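NEQ263 (PDB 5BN3) probably binds adenine nucleotides as the NeqB subunit of the archaeal NeqA-NeqB ATP synthase core complex. Local coordinates at residues Asp90-Asn95 / Ala214-Arg219; Pro278-Pro283 / Val290-Thr295; Glu352-Ala357 / Leu378-Phe383. All coordinates share one frame; numbering follows the deposited sequence.

In the fold
The three contacts follow one another along the chain without touching. Interaction 2 is buried, about 10 Å from the centre of the chain, in the nucleotide-binding domain. Interaction 1 lies on the surface about 27 Å from it, centre to centre, and ties strand 91-93 to the end of a helix of that domain. Interaction 3 joins two helices of the C-terminal region, also about 27 Å from interaction 2; interactions 1 and 3 are about 47 Å apart between centres. In interaction 2 the side chain of T295 is about 12 Å from a bound ADP and about 9 Å from that of R326, seen to bind ADP in a structure of this protein, though not in this chain here.

Interaction 1. Residues Asp90-Asn95 / Ala214-Arg219; sequences DYRDIN and AFEKNR
R92 and E216 reach toward each other from opposite directions and meet in a salt bridge between R92 NH2 and E216 OE2, 2.7 Å long. The carboxylate sits at the edge of the guanidinium, but the two planes are 48° apart, so the pair is not the flat, two-pronged kind; OE2 does the gripping, and R92 NH1 adds a weak bond to that same oxygen at 3.4 Å. The bend of the arginine chain at chi2 (-66°) turns its end back alongside D90, where R92 NE binds D90 OD1 at 3.1 Å. An arginine suits this place because its several N-H groups can serve two acids at once, and it probably screens their like charges, with D90 OD2 and E216 OE1 4.9 Å apart. The network links strand 91-93, which pairs antiparallel with strand 62-64, to the C-terminal end region of helix 196-215 in the nucleotide-binding domain. In the next shell, backbone bonds of D90 with V65 and of R92 with I63 fix the strand. Further along, D93 OD1 accepts from N95 N at 2.8 Å in an Asx turn, while I94 packs against Y201, V205 and T208 of helix 196-215.

Interaction 2. Residues Pro278-Pro283 / Val290-Thr295; sequences PMLTMP and VVPDLT
L280 of strand 273-281 presses its two methyls onto the short helix 290-296. In this P-loop-type domain the helix lies on the crossover from that strand to strand 301-304, parallel strands with 131-134 between them: a beta-alpha-beta connection. The short strand and helix segments run nearly antiparallel, at 150°, their axes approaching to 9.1 Å. The close packing is around L280. Its CG takes the crowded position between backbone N and carbonyl carbon (chi1 59°), and chi2 of 88° sets one methyl over P292 and the other at T295: CD1 rests on P292 CB at 3.7 Å, and CD2 meets T295 tip to tip, 3.4 Å from T295 OG1. V291 CG1 adds a flank, 4.0 Å from L280 CD2. A branched aliphatic residue thus fills the groove between three helix residues. Toward P283, at the end of residues 278-283, the contact thins, though it stays buried: P283 CD and P292 CD stand 4.3 Å apart, and M282 gives P292 only its CG while its sulfur end leads away. P292, in the first helical turn, needs no N-H there, so its ring is a ready apolar surface. A valine at T295 would probably leave V291 O without its side-chain donor and Y263 OH without its threonine partner. As it is, T295 N and T295 OG1 reach V291 O from opposite faces of its carbonyl plane, the hydroxyl at 2.9 Å.

Interaction 3. Residues Glu352-Ala357 / Leu378-Phe383; sequences EARDIA and LVEKEF
The backbones of helices 334-356 and 367-384 stay well apart here, 12.7 Å between the nearest CA atoms, R354 and L378, and the second helix widens into a pi-type turn at 379-383. Two long side chains span the gap. R354 runs straight out, with CG anti to the backbone N (chi1 180°), and bends only at chi3; E380 comes from the opposite direction with its chain extended beyond CG. They meet as a salt bridge in which R354 NH1 holds E380 OE2 at 3.1 Å and R354 NH2 holds E380 OE1 weakly at 3.3 Å. The stronger bond is that of NH1; NH2 lies almost equally near both oxygens. The carboxylate lies at the edge of the guanidinium, yet the planes stand 73° apart, so the two-pronged pairing is strongly twisted. E380 OE2 is approached on its syn side by NH1, 21° out of the carboxylate plane. Length suits both residues, since the two long chains bridge backbones that stay apart in these segments, and the arginine also packs against L373 and A376 of the facing helix. Within the helical C-terminal region, V379 beside E380 packs on L343 and Y347 of helix 334-356, contributing to the apolar packing of the same two helices. Y347 OH is hydrogen-bonded to E380 OE2, and K312 NZ forms a long, weak ion pair with E380 OE1. With a hydroxyl and two cations about it, the buried carboxylate is likely to stay ionised, and its negative charge probably offsets the nearness of R354 to K312.

Interaction 1. Residues Asp90-Asn95 / Ala214-Arg219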
loop_
_atom_site.group_PDB
_atom_site.type_symbol
_atom_site.label_atom_id
_atom_site.label_comp_id
_atom_site.label_asym_id
_atom_site.label_seq_id
_atom_site.Cartn_x
_atom_site.Cartn_y
_atom_site.Cartn_z
ATOM N N ASP B 90 -0.770 48.460 17.146
ATOM C CA ASP B 90 -1.867 48.004 16.288
ATOM C C ASP B 90 -1.669 46.508 16.054
ATOM O O ASP B 90 -1.272 46.075 14.970
ATOM C CB ASP B 90 -1.958 48.789 14.970
ATOM C CG ASP B 90 -3.139 48.365 14.109
ATOM O OD1 ASP B 90 -4.058 47.694 14.628
ATOM O OD2 ASP B 90 -3.153 48.712 12.909
ATOM N N TYR B 91 -1.940 45.724 17.095
ATOM C CA TYR B 91 -1.662 44.291 17.088
ATOM C C TYR B 91 -2.801 43.469 16.489
ATOM O O TYR B 91 -3.975 43.725 16.757
ATOM C CB TYR B 91 -1.334 43.808 18.505
ATOM C CG TYR B 91 0.022 44.265 18.991
ATOM C CD1 TYR B 91 1.171 43.566 18.652
ATOM C CD2 TYR B 91 0.153 45.396 19.786
ATOM C CE1 TYR B 91 2.413 43.978 19.090
ATOM C CE2 TYR B 91 1.394 45.816 20.230
ATOM C CZ TYR B 91 2.519 45.103 19.878
ATOM O OH TYR B 91 3.757 45.513 20.315
ATOM N N ARG B 92 -2.438 42.482 15.676
ATOM C CA ARG B 92 -3.418 41.669 14.961
ATOM C C ARG B 92 -3.169 40.182 15.154
ATOM O O ARG B 92 -2.025 39.728 15.123
ATOM C CB ARG B 92 -3.374 41.988 13.463
ATOM C CG ARG B 92 -3.635 43.440 13.121
ATOM C CD ARG B 92 -5.061 43.840 13.453
ATOM N NE ARG B 92 -5.306 45.250 13.162
ATOM C CZ ARG B 92 -5.590 45.724 11.954
ATOM N NH1 ARG B 92 -5.662 44.902 10.916
ATOM N NH2 ARG B 92 -5.797 47.021 11.781
ATOM N N ASP B 93 -4.250 39.431 15.354
ATOM C CA ASP B 93 -4.202 37.974 15.331
ATOM C C ASP B 93 -3.609 37.542 13.989
ATOM O O ASP B 93 -4.094 37.947 12.930
ATOM C CB ASP B 93 -5.617 37.411 15.498
ATOM C CG ASP B 93 -5.643 35.900 15.689
ATOM O OD1 ASP B 93 -4.740 35.195 15.192
ATOM O OD2 ASP B 93 -6.592 35.408 16.336
ATOM N N ILE B 94 -2.552 36.735 14.039
ATOM C CA ILE B 94 -1.855 36.310 12.826
ATOM C C ILE B 94 -2.651 35.296 12.008
ATOM O O ILE B 94 -2.357 35.069 10.833
ATOM C CB ILE B 94 -0.457 35.729 13.126
ATOM C CG1 ILE B 94 -0.560 34.499 14.028
ATOM C CG2 ILE B 94 0.452 36.788 13.739
ATOM C CD1 ILE B 94 0.696 33.652 14.023
ATOM N N ASN B 95 -3.645 34.675 12.632
ATOM C CA ASN B 95 -4.543 33.779 11.912
ATOM C C ASN B 95 -5.519 34.564 11.045
ATOM O O ASN B 95 -5.943 34.096 9.988
ATOM C CB ASN B 95 -5.308 32.875 12.885
ATOM C CG ASN B 95 -4.431 31.799 13.497
ATOM O OD1 ASN B 95 -3.528 31.274 12.843
ATOM N ND2 ASN B 95 -4.696 31.463 14.753
ATOM N N ALA B 214 -2.936 45.513 1.732
ATOM C CA ALA B 214 -3.861 45.472 0.602
ATOM C C ALA B 214 -5.242 46.032 0.924
ATOM O O ALA B 214 -5.830 46.755 0.117
ATOM C CB ALA B 214 -3.986 44.051 0.077
ATOM N N PHE B 215 -5.762 45.692 2.099
ATOM C CA PHE B 215 -7.159 45.979 2.414
ATOM C C PHE B 215 -7.360 47.123 3.408
ATOM O O PHE B 215 -8.486 47.571 3.614
ATOM C CB PHE B 215 -7.861 44.701 2.889
ATOM C CG PHE B 215 -7.767 43.567 1.904
ATOM C CD1 PHE B 215 -7.881 43.810 0.542
ATOM C CD2 PHE B 215 -7.538 42.269 2.333
ATOM C CE1 PHE B 215 -7.785 42.775 -0.374
ATOM C CE2 PHE B 215 -7.440 41.229 1.422
ATOM C CZ PHE B 215 -7.564 41.483 0.067
ATOM N N GLU B 216 -6.277 47.591 4.021
ATOM C CA GLU B 216 -6.345 48.771 4.881
ATOM C C GLU B 216 -5.619 49.958 4.257
ATOM O O GLU B 216 -6.061 51.099 4.379
ATOM C CB GLU B 216 -5.785 48.479 6.279
ATOM C CG GLU B 216 -6.720 47.691 7.186
ATOM C CD GLU B 216 -6.621 48.132 8.637
ATOM O OE1 GLU B 216 -5.912 49.125 8.907
ATOM O OE2 GLU B 216 -7.255 47.492 9.503
ATOM N N LYS B 217 -4.506 49.687 3.584
ATOM C CA LYS B 217 -3.745 50.744 2.926
ATOM C C LYS B 217 -4.023 50.774 1.424
ATOM O O LYS B 217 -3.369 51.508 0.680
ATOM C CB LYS B 217 -2.246 50.582 3.203
ATOM C CG LYS B 217 -1.897 50.522 4.684
ATOM C CD LYS B 217 -2.437 51.724 5.451
ATOM C CE LYS B 217 -1.751 53.018 5.037
ATOM N NZ LYS B 217 -2.334 54.210 5.727
ATOM N N ASN B 218 -4.997 49.974 0.994
ATOM C CA ASN B 218 -5.475 49.975 -0.392
ATOM C C ASN B 218 -4.397 49.769 -1.457
ATOM O O ASN B 218 -4.359 50.494 -2.450
ATOM C CB ASN B 218 -6.258 51.262 -0.693
ATOM C CG ASN B 218 -7.428 51.473 0.251
ATOM O OD1 ASN B 218 -7.819 50.572 0.996
ATOM N ND2 ASN B 218 -8.003 52.669 0.213
ATOM N N ARG B 219 -3.534 48.777 -1.253
ATOM C CA ARG B 219 -2.463 48.481 -2.204
ATOM C C ARG B 219 -2.692 47.169 -2.944
ATOM O O ARG B 219 -3.476 46.323 -2.509
ATOM C CB ARG B 219 -1.114 48.389 -1.483
ATOM C CG ARG B 219 -0.664 49.650 -0.765
ATOM C CD ARG B 219 0.593 49.365 0.049
ATOM N NE ARG B 219 1.121 50.552 0.719
ATOM C CZ ARG B 219 2.109 51.301 0.242
ATOM N NH1 ARG B 219 2.681 50.990 -0.913
ATOM N NH2 ARG B 219 2.526 52.363 0.916
#

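Interaction 2. Residues Pro278-Pro283 / Val290-Thr295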
loop_
_atom_site.group_PDB
_atom_site.type_symbol
_atom_site.label_atom_id
_atom_site.label_comp_id
_atom_site.label_asym_id
_atom_site.label_seq_id
_atom_site.Cartn_x
_atom_site.Cartn_y
_atom_site.Cartn_z
ATOM N N PRO B 278 1.995 30.336 -4.155
ATOM C CA PRO B 278 2.622 29.319 -3.307
ATOM C C PRO B 278 3.464 28.397 -4.172
ATOM O O PRO B 278 3.028 28.018 -5.258
ATOM C CB PRO B 278 1.427 28.535 -2.742
ATOM C CG PRO B 278 0.195 29.331 -3.111
ATOM C CD PRO B 278 0.561 30.071 -4.356
ATOM N N MET B 279 4.655 28.046 -3.711
ATOM C CA MET B 279 5.517 27.149 -4.466
ATOM C C MET B 279 5.747 25.880 -3.667
ATOM O O MET B 279 5.931 25.932 -2.447
ATOM C CB MET B 279 6.856 27.822 -4.764
ATOM C CG MET B 279 6.768 29.013 -5.702
ATOM S SD MET B 279 8.346 29.871 -5.798
ATOM C CE MET B 279 8.232 30.928 -4.360
ATOM N N LEU B 280 5.731 24.739 -4.348
ATOM C CA LEU B 280 6.007 23.472 -3.679
ATOM C C LEU B 280 6.777 22.486 -4.544
ATOM O O LEU B 280 6.689 22.507 -5.775
ATOM C CB LEU B 280 4.717 22.834 -3.143
ATOM C CG LEU B 280 3.576 22.481 -4.100
ATOM C CD1 LEU B 280 3.749 21.088 -4.682
ATOM C CD2 LEU B 280 2.239 22.583 -3.382
ATOM N N THR B 281 7.546 21.632 -3.879
ATOM C CA THR B 281 8.219 20.527 -4.537
ATOM C C THR B 281 7.299 19.320 -4.458
ATOM O O THR B 281 6.823 18.973 -3.374
ATOM C CB THR B 281 9.552 20.198 -3.839
ATOM O OG1 THR B 281 10.422 21.337 -3.903
ATOM C CG2 THR B 281 10.227 19.015 -4.507
ATOM N N MET B 282 7.018 18.698 -5.600
ATOM C CA MET B 282 6.256 17.453 -5.617
ATOM C C MET B 282 7.221 16.325 -5.285
ATOM O O MET B 282 8.041 15.963 -6.129
ATOM C CB MET B 282 5.645 17.212 -7.002
ATOM C CG MET B 282 4.718 18.314 -7.493
ATOM S SD MET B 282 3.980 17.958 -9.108
ATOM C CE MET B 282 5.358 18.314 -10.207
ATOM N N PRO B 283 7.126 15.769 -4.061
ATOM C CA PRO B 283 8.096 14.810 -3.509
ATOM C C PRO B 283 8.749 13.876 -4.543
ATOM O O PRO B 283 9.813 14.234 -5.046
ATOM C CB PRO B 283 7.267 14.047 -2.475
ATOM C CG PRO B 283 6.350 15.120 -1.934
ATOM C CD PRO B 283 5.988 15.975 -3.143
ATOM N N VAL B 290 -0.060 13.902 -1.488
ATOM C CA VAL B 290 -1.070 14.658 -0.748
ATOM C C VAL B 290 -0.873 16.181 -0.768
ATOM O O VAL B 290 -1.848 16.926 -0.853
ATOM C CB VAL B 290 -1.214 14.138 0.703
ATOM C CG1 VAL B 290 0.093 14.264 1.438
ATOM C CG2 VAL B 290 -2.305 14.891 1.441
ATOM N N VAL B 291 0.372 16.650 -0.713
ATOM C CA VAL B 291 0.609 18.097 -0.702
ATOM C C VAL B 291 0.260 18.803 -2.028
ATOM O O VAL B 291 -0.524 19.751 -2.027
ATOM C CB VAL B 291 2.032 18.465 -0.215
ATOM C CG1 VAL B 291 2.259 19.964 -0.306
ATOM C CG2 VAL B 291 2.240 17.983 1.211
ATOM N N PRO B 292 0.829 18.350 -3.163
ATOM C CA PRO B 292 0.378 19.005 -4.398
ATOM C C PRO B 292 -1.087 18.727 -4.731
ATOM O O PRO B 292 -1.732 19.578 -5.345
ATOM C CB PRO B 292 1.290 18.404 -5.479
ATOM C CG PRO B 292 1.800 17.129 -4.894
ATOM C CD PRO B 292 1.919 17.388 -3.419
ATOM N N ASP B 293 -1.601 17.561 -4.349
ATOM C CA ASP B 293 -2.990 17.223 -4.642
ATOM C C ASP B 293 -3.973 18.132 -3.907
ATOM O O ASP B 293 -4.908 18.661 -4.512
ATOM C CB ASP B 293 -3.278 15.755 -4.311
ATOM C CG ASP B 293 -4.699 15.356 -4.642
ATOM O OD1 ASP B 293 -5.049 15.347 -5.844
ATOM O OD2 ASP B 293 -5.472 15.046 -3.710
ATOM N N LEU B 294 -3.763 18.315 -2.605
ATOM C CA LEU B 294 -4.625 19.206 -1.824
ATOM C C LEU B 294 -4.474 20.656 -2.276
ATOM O O LEU B 294 -5.454 21.400 -2.337
ATOM C CB LEU B 294 -4.335 19.079 -0.324
ATOM C CG LEU B 294 -4.698 17.754 0.350
ATOM C CD1 LEU B 294 -4.527 17.847 1.860
ATOM C CD2 LEU B 294 -6.114 17.330 -0.001
ATOM N N THR B 295 -3.245 21.052 -2.597
ATOM C CA THR B 295 -2.987 22.408 -3.075
ATOM C C THR B 295 -3.700 22.637 -4.404
ATOM O O THR B 295 -4.270 23.707 -4.640
ATOM C CB THR B 295 -1.476 22.664 -3.230
ATOM O OG1 THR B 295 -0.851 22.592 -1.941
ATOM C CG2 THR B 295 -1.216 24.038 -3.834
#

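Interaction 3. Residues Glu352-Ala357 / Leu378-Phe383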
loop_
_atom_site.group_PDB
_atom_site.type_symbol
_atom_site.label_atom_id
_atom_site.label_comp_id
_atom_site.label_asym_id
_atom_site.label_seq_id
_atom_site.Cartn_x
_atom_site.Cartn_y
_atom_site.Cartn_z
ATOM N N GLU B 352 0.061 13.627 -29.101
ATOM C CA GLU B 352 -0.511 12.332 -29.450
ATOM C C GLU B 352 0.205 11.771 -30.672
ATOM O O GLU B 352 0.571 10.598 -30.705
ATOM C CB GLU B 352 -2.008 12.466 -29.742
ATOM C CG GLU B 352 -2.844 12.971 -28.572
ATOM C CD GLU B 352 -4.284 13.246 -28.968
ATOM O OE1 GLU B 352 -4.589 13.187 -30.179
ATOM O OE2 GLU B 352 -5.109 13.521 -28.070
ATOM N N ALA B 353 0.404 12.624 -31.672
ATOM C CA ALA B 353 1.128 12.238 -32.878
ATOM C C ALA B 353 2.570 11.855 -32.560
ATOM O O ALA B 353 3.163 11.021 -33.244
ATOM C CB ALA B 353 1.092 13.362 -33.890
ATOM N N ARG B 354 3.130 12.474 -31.527
ATOM C CA ARG B 354 4.483 12.159 -31.080
ATOM C C ARG B 354 4.549 10.770 -30.446
ATOM O O ARG B 354 5.512 10.031 -30.653
ATOM C CB ARG B 354 4.977 13.218 -30.089
ATOM C CG ARG B 354 6.383 12.969 -29.566
ATOM C CD ARG B 354 6.794 14.005 -28.528
ATOM N NE ARG B 354 6.996 15.333 -29.103
ATOM C CZ ARG B 354 7.259 16.425 -28.393
ATOM N NH1 ARG B 354 7.349 16.357 -27.072
ATOM N NH2 ARG B 354 7.429 17.591 -29.002
ATOM N N ASP B 355 3.520 10.426 -29.675
ATOM C CA ASP B 355 3.445 9.124 -29.013
ATOM C C ASP B 355 3.491 7.966 -30.010
ATOM O O ASP B 355 4.233 7.001 -29.815
ATOM C CB ASP B 355 2.176 9.031 -28.156
ATOM C CG ASP B 355 2.303 9.776 -26.837
ATOM O OD1 ASP B 355 3.407 9.768 -26.251
ATOM O OD2 ASP B 355 1.297 10.360 -26.383
ATOM N N ILE B 356 2.706 8.069 -31.080
ATOM C CA ILE B 356 2.648 7.016 -32.093
ATOM C C ILE B 356 3.861 7.058 -33.028
ATOM O O ILE B 356 4.139 6.096 -33.743
ATOM C CB ILE B 356 1.318 7.052 -32.898
ATOM C CG1 ILE B 356 1.490 7.760 -34.246
ATOM C CG2 ILE B 356 0.208 7.693 -32.076
ATOM C CD1 ILE B 356 1.407 6.818 -35.435
ATOM N N ALA B 357 4.585 8.174 -33.003
ATOM C CA ALA B 357 5.819 8.313 -33.772
ATOM C C ALA B 357 6.895 7.368 -33.248
ATOM O O ALA B 357 7.872 7.079 -33.939
ATOM C CB ALA B 357 6.309 9.743 -33.736
ATOM N N LEU B 378 8.149 22.699 -32.376
ATOM C CA LEU B 378 8.466 24.123 -32.475
ATOM C C LEU B 378 7.933 24.931 -31.289
ATOM O O LEU B 378 8.541 25.924 -30.890
ATOM C CB LEU B 378 7.928 24.698 -33.786
ATOM C CG LEU B 378 8.523 24.182 -35.099
ATOM C CD1 LEU B 378 7.698 24.658 -36.282
ATOM C CD2 LEU B 378 9.954 24.647 -35.245
ATOM N N VAL B 379 6.794 24.514 -30.742
ATOM C CA VAL B 379 6.242 25.151 -29.548
ATOM C C VAL B 379 7.253 25.078 -28.407
ATOM O O VAL B 379 7.506 26.067 -27.719
ATOM C CB VAL B 379 4.913 24.489 -29.121
ATOM C CG1 VAL B 379 4.614 24.758 -27.657
ATOM C CG2 VAL B 379 3.771 24.985 -29.988
ATOM N N GLU B 380 7.845 23.904 -28.229
ATOM C CA GLU B 380 8.812 23.696 -27.161
ATOM C C GLU B 380 10.122 24.437 -27.424
ATOM O O GLU B 380 10.764 24.915 -26.491
ATOM C CB GLU B 380 9.062 22.197 -26.956
ATOM C CG GLU B 380 7.816 21.426 -26.530
ATOM C CD GLU B 380 8.027 19.924 -26.475
ATOM O OE1 GLU B 380 9.108 19.450 -26.883
ATOM O OE2 GLU B 380 7.103 19.214 -26.022
ATOM N N LYS B 381 10.508 24.541 -28.693
ATOM C CA LYS B 381 11.790 25.146 -29.059
ATOM C C LYS B 381 11.756 26.666 -29.184
ATOM O O LYS B 381 12.738 27.339 -28.873
ATOM C CB LYS B 381 12.306 24.543 -30.370
ATOM C CG LYS B 381 12.878 23.145 -30.230
ATOM C CD LYS B 381 13.192 22.536 -31.589
ATOM C CE LYS B 381 13.882 21.190 -31.438
ATOM N NZ LYS B 381 13.966 20.456 -32.730
ATOM N N GLU B 382 10.631 27.207 -29.641
ATOM C CA GLU B 382 10.562 28.627 -29.978
ATOM C C GLU B 382 9.554 29.421 -29.149
ATOM O O GLU B 382 9.671 30.636 -29.025
ATOM C CB GLU B 382 10.264 28.799 -31.473
ATOM C CG GLU B 382 11.207 28.020 -32.383
ATOM C CD GLU B 382 11.098 28.442 -33.836
ATOM O OE1 GLU B 382 10.226 29.279 -34.150
ATOM O OE2 GLU B 382 11.889 27.940 -34.664
ATOM N N PHE B 383 8.567 28.735 -28.582
ATOM C CA PHE B 383 7.526 29.405 -27.812
ATOM C C PHE B 383 7.767 29.279 -26.306
ATOM O O PHE B 383 7.845 30.280 -25.595
ATOM C CB PHE B 383 6.149 28.852 -28.190
ATOM C CG PHE B 383 5.011 29.505 -27.465
ATOM C CD1 PHE B 383 4.523 30.734 -27.879
ATOM C CD2 PHE B 383 4.418 28.883 -26.375
ATOM C CE1 PHE B 383 3.470 31.339 -27.214
ATOM C CE2 PHE B 383 3.364 29.483 -25.706
ATOM C CZ PHE B 383 2.890 30.711 -26.125
#